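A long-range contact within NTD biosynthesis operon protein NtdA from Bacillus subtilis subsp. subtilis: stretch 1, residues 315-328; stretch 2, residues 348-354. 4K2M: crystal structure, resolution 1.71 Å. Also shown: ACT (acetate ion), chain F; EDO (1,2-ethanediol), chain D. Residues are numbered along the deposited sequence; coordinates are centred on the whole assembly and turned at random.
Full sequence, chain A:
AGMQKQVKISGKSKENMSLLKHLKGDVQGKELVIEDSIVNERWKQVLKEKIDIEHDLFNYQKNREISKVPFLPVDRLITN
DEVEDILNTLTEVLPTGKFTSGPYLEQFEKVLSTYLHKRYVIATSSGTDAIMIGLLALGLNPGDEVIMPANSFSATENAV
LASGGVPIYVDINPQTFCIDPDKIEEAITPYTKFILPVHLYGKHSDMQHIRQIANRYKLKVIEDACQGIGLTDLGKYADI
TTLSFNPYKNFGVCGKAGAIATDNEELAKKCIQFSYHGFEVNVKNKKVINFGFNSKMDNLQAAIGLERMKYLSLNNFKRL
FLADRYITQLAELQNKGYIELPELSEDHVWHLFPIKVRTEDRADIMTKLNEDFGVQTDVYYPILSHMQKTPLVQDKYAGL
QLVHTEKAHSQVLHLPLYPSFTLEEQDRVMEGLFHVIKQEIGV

Stretch 1 315-328: NNFKRLFLADRYIT
Stretch 2, residues 348-354: HVWHLFP

Residues 315-328 are helical throughout, and the helix extends beyond both ends of the stretch. Phi lies between -58° and -70°, psi between -37° and -49°. The i to i-4 bonds are regular.

Stretch 2 begins as a turn and leads into a strand that includes Pro354. Val349 (-114/5) precedes Trp350, which has a left-handed backbone (61/50). His351 is at -68/-43, and Leu352 (-130/155) and Phe353 (-120/100) are extended. Trp350 N donates to His348 ND1 at 3.0 Å, which holds that side chain against the Trp350 backbone; His348 has chi1 t.

Residue numbers rise together along the contact, though stretch 2 runs oblique to the helix. Asn316 CA is 6.5 Å from Val349 CA, and Arg319 CA is 6.0 Å from Trp350 CA. Phe353 lies farther along, beside Ala323, Tyr326 and Ile327. The contact buries 507 Å².

Trp350 points toward the helix, with chi1 m (-54°) and chi2 109°. This lays the indole across Ala323. Ala323 CB sits over one face, 3.5 Å from the centroid of the five-membered ring and 3.3 Å from Trp350 CD2, a CH-pi contact. Leu320, chi1 t and chi2 p, brings CD1 to 3.6 Å from Trp350 NE1. Ile327, chi1 m and chi2 t, starts sideways but reaches inward; its CD1 is 4.0 Å from Trp350 CH2.

Phe353 also points toward the helix, with chi1 t (-174°) and chi2 87°. Phe353 CZ lies 3.4 Å from Tyr326 CB and 3.9 Å from Ile327 CG1, which is at the ring edge. Phe353 CE1 is 3.9 Å from Ala323 CB. Tyr326 has chi1 -88° and chi2 -42°. The Tyr326 and Phe353 rings are oblique, planes at 35° and centroids 4.7 Å apart.

Arg319 makes the direct hydrogen bonds between the stretches. Chi1 is m, chi2 and chi3 are t, and chi4 is -90°. The extended chain carries the guanidinium alongside the turn, where Trp350 O and His351 O lie at its edge, near its plane. Arg319 NH1 donates to Trp350 O at 3.1 Å and weakly to His351 O at 3.2 Å. An acetate, probably from the crystallisation liquor, also meets the guanidinium: Arg319 NH1 to ACT O is very short at 2.5 Å, and Arg319 NH2 to ACT OXT is 3.0 Å. His351 has chi1 t and its CA-to-CB bond points away from the helix.

At the Asn316 end, one water donates to Asn316 O at 2.8 Å and to Val349 O at 2.7 Å, bridging the backbones. Asn316 ND2 is 3.9 Å from Val349 CG1; Val349 has chi1 m.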

# COMPACT_ATOMS: atom_id res chain seq x y z
N ASN A 315 9.14 -23.17 6.96
CA ASN A 315 10.18 -22.14 6.91
C ASN A 315 10.63 -21.71 8.29
O ASN A 315 11.83 -21.51 8.52
CB ASN A 315 9.72 -20.93 6.09
CG ASN A 315 9.85 -21.16 4.60
OD1 ASN A 315 10.51 -22.10 4.14
ND2 ASN A 315 9.23 -20.27 3.82
N ASN A 316 9.69 -21.56 9.21
CA ASN A 316 10.06 -21.18 10.57
C ASN A 316 10.86 -22.31 11.21
O ASN A 316 11.82 -22.05 11.94
CB ASN A 316 8.85 -20.80 11.42
CG ASN A 316 8.55 -19.31 11.38
OD1 ASN A 316 9.02 -18.61 10.48
ND2 ASN A 316 7.80 -18.82 12.36
N PHE A 317 10.51 -23.55 10.92
CA PHE A 317 11.30 -24.65 11.44
C PHE A 317 12.73 -24.60 10.88
O PHE A 317 13.72 -24.79 11.62
CB PHE A 317 10.67 -26.02 11.13
CG PHE A 317 11.47 -27.16 11.67
CD1 PHE A 317 11.34 -27.54 12.99
CD2 PHE A 317 12.39 -27.81 10.85
CE1 PHE A 317 12.10 -28.58 13.51
CE2 PHE A 317 13.16 -28.85 11.35
CZ PHE A 317 13.01 -29.24 12.67
N LYS A 318 12.87 -24.33 9.59
CA LYS A 318 14.20 -24.27 9.00
C LYS A 318 15.03 -23.16 9.63
O LYS A 318 16.23 -23.33 9.87
CB LYS A 318 14.11 -24.11 7.48
CG LYS A 318 13.68 -25.42 6.76
CD LYS A 318 13.67 -25.23 5.25
CE LYS A 318 15.08 -25.35 4.68
NZ LYS A 318 15.06 -25.12 3.19
N ARG A 319 14.40 -22.02 9.90
CA ARG A 319 15.08 -20.94 10.61
C ARG A 319 15.58 -21.38 11.97
O ARG A 319 16.71 -21.06 12.36
CB ARG A 319 14.16 -19.73 10.77
CG ARG A 319 13.88 -19.00 9.47
CD ARG A 319 12.90 -17.85 9.75
NE ARG A 319 12.62 -17.07 8.54
CZ ARG A 319 13.32 -16.00 8.17
NH1 ARG A 319 14.33 -15.58 8.91
NH2 ARG A 319 13.02 -15.37 7.03
N LEU A 320 14.74 -22.12 12.70
CA LEU A 320 15.13 -22.61 14.02
C LEU A 320 16.33 -23.56 13.90
O LEU A 320 17.27 -23.50 14.71
CB LEU A 320 13.96 -23.32 14.70
CG LEU A 320 14.31 -24.18 15.92
CD1 LEU A 320 14.82 -23.32 17.07
CD2 LEU A 320 13.12 -25.04 16.36
N PHE A 321 16.29 -24.44 12.90
CA PHE A 321 17.38 -25.40 12.71
C PHE A 321 18.67 -24.64 12.47
O PHE A 321 19.71 -24.97 13.05
CB PHE A 321 17.11 -26.35 11.55
CG PHE A 321 18.18 -27.40 11.38
CD1 PHE A 321 18.17 -28.55 12.16
CD2 PHE A 321 19.21 -27.23 10.46
CE1 PHE A 321 19.15 -29.52 12.03
CE2 PHE A 321 20.20 -28.20 10.32
CZ PHE A 321 20.17 -29.34 11.11
N LEU A 322 18.61 -23.63 11.61
CA LEU A 322 19.77 -22.80 11.35
C LEU A 322 20.28 -22.11 12.61
O LEU A 322 21.49 -22.07 12.84
CB LEU A 322 19.45 -21.75 10.28
CG LEU A 322 19.32 -22.34 8.88
CD1 LEU A 322 18.72 -21.28 7.95
CD2 LEU A 322 20.67 -22.84 8.32
N ALA A 323 19.38 -21.56 13.41
CA ALA A 323 19.78 -20.85 14.62
C ALA A 323 20.44 -21.82 15.59
O ALA A 323 21.48 -21.52 16.18
CB ALA A 323 18.58 -20.15 15.28
N ASP A 324 19.83 -22.99 15.74
CA ASP A 324 20.37 -24.03 16.63
C ASP A 324 21.77 -24.42 16.18
O ASP A 324 22.66 -24.65 17.01
CB ASP A 324 19.44 -25.25 16.61
CG ASP A 324 19.93 -26.39 17.48
OD1 ASP A 324 20.16 -26.19 18.69
OD2 ASP A 324 20.06 -27.50 16.95
N ARG A 325 21.98 -24.49 14.87
CA ARG A 325 23.27 -24.93 14.31
C ARG A 325 24.35 -23.88 14.57
O ARG A 325 25.47 -24.22 14.94
CB ARG A 325 23.11 -25.24 12.82
CG ARG A 325 24.27 -26.04 12.20
CD ARG A 325 23.82 -26.65 10.88
NE ARG A 325 24.83 -27.53 10.27
CZ ARG A 325 25.75 -27.14 9.39
NH1 ARG A 325 25.82 -25.87 9.02
NH2 ARG A 325 26.61 -28.02 8.87
N TYR A 326 24.01 -22.60 14.38
CA TYR A 326 24.93 -21.52 14.75
C TYR A 326 25.27 -21.58 16.23
O TYR A 326 26.44 -21.43 16.61
CB TYR A 326 24.29 -20.15 14.50
CG TYR A 326 24.45 -19.56 13.12
CD1 TYR A 326 25.67 -19.63 12.43
CD2 TYR A 326 23.40 -18.88 12.53
CE1 TYR A 326 25.81 -19.05 11.18
CE2 TYR A 326 23.53 -18.30 11.28
CZ TYR A 326 24.74 -18.39 10.61
OH TYR A 326 24.86 -17.82 9.37
N ILE A 327 24.26 -21.75 17.07
CA ILE A 327 24.49 -21.65 18.52
C ILE A 327 25.38 -22.79 18.99
O ILE A 327 26.29 -22.60 19.79
CB ILE A 327 23.17 -21.60 19.30
CG1 ILE A 327 22.46 -20.26 19.04
CG2 ILE A 327 23.40 -21.80 20.80
CD1 ILE A 327 20.99 -20.23 19.53
N THR A 328 25.12 -23.98 18.47
CA THR A 328 25.92 -25.14 18.84
C THR A 328 27.34 -25.05 18.26
O THR A 328 28.32 -25.24 18.99
CB THR A 328 25.22 -26.44 18.40
OG1 THR A 328 23.97 -26.54 19.09
CG2 THR A 328 26.08 -27.67 18.72
N HIS A 348 11.34 -17.39 20.31
CA HIS A 348 12.10 -16.70 19.26
C HIS A 348 11.72 -17.37 17.93
O HIS A 348 11.59 -18.59 17.88
CB HIS A 348 13.61 -16.90 19.50
CG HIS A 348 14.49 -15.81 18.96
ND1 HIS A 348 14.37 -15.31 17.69
CD2 HIS A 348 15.52 -15.15 19.54
CE1 HIS A 348 15.29 -14.36 17.51
NE2 HIS A 348 16.00 -14.26 18.61
N VAL A 349 11.52 -16.58 16.88
CA VAL A 349 11.26 -17.16 15.56
C VAL A 349 12.39 -16.89 14.56
O VAL A 349 12.27 -17.24 13.39
CB VAL A 349 9.89 -16.77 14.97
CG1 VAL A 349 8.76 -17.33 15.81
CG2 VAL A 349 9.76 -15.22 14.84
N TRP A 350 13.46 -16.27 15.03
CA TRP A 350 14.71 -16.22 14.27
C TRP A 350 14.53 -15.52 12.94
O TRP A 350 14.94 -16.02 11.89
CB TRP A 350 15.28 -17.63 14.09
CG TRP A 350 15.43 -18.32 15.42
CD1 TRP A 350 14.68 -19.36 15.90
CD2 TRP A 350 16.36 -17.98 16.46
NE1 TRP A 350 15.09 -19.69 17.18
CE2 TRP A 350 16.13 -18.86 17.54
CE3 TRP A 350 17.38 -17.02 16.58
CZ2 TRP A 350 16.87 -18.81 18.72
CZ3 TRP A 350 18.12 -16.97 17.76
CH2 TRP A 350 17.86 -17.86 18.81
N HIS A 351 13.93 -14.34 12.98
CA HIS A 351 13.87 -13.52 11.78
C HIS A 351 15.27 -13.02 11.41
O HIS A 351 15.65 -13.00 10.23
CB HIS A 351 12.94 -12.32 11.99
CG HIS A 351 12.92 -11.39 10.82
ND1 HIS A 351 12.46 -11.77 9.58
CD2 HIS A 351 13.34 -10.11 10.69
CE1 HIS A 351 12.58 -10.76 8.74
NE2 HIS A 351 13.11 -9.74 9.39
N LEU A 352 16.02 -12.58 12.42
CA LEU A 352 17.42 -12.20 12.28
C LEU A 352 18.20 -12.92 13.36
O LEU A 352 17.62 -13.30 14.38
CB LEU A 352 17.58 -10.67 12.40
CG LEU A 352 17.04 -9.90 11.18
CD1 LEU A 352 16.51 -8.49 11.53
CD2 LEU A 352 18.10 -9.81 10.07
N PHE A 353 19.50 -13.13 13.13
CA PHE A 353 20.32 -13.90 14.06
C PHE A 353 21.46 -13.03 14.57
O PHE A 353 22.46 -12.84 13.86
CB PHE A 353 20.92 -15.16 13.40
CG PHE A 353 21.66 -16.03 14.37
CD1 PHE A 353 20.98 -17.00 15.10
CD2 PHE A 353 23.03 -15.85 14.60
CE1 PHE A 353 21.64 -17.78 16.05
CE2 PHE A 353 23.71 -16.64 15.54
CZ PHE A 353 23.00 -17.60 16.27
N PRO A 354 21.30 -12.48 15.77
CA PRO A 354 22.31 -11.55 16.29
C PRO A 354 23.32 -12.21 17.21
O PRO A 354 22.95 -12.95 18.14
CB PRO A 354 21.49 -10.54 17.09
CG PRO A 354 20.32 -11.35 17.60
CD PRO A 354 20.05 -12.45 16.56
C ACT F . 15.03 -12.79 6.79
O ACT F . 15.21 -13.73 7.55
OXT ACT F . 14.27 -12.93 5.84
CH3 ACT F . 15.77 -11.50 7.02
C1 EDO D . 23.53 -12.27 21.51
O1 EDO D . 22.32 -12.29 20.75
C2 EDO D . 23.23 -11.66 22.88
O2 EDO D . 22.26 -12.48 23.54
O HOH W 1 11.48 -19.82 13.62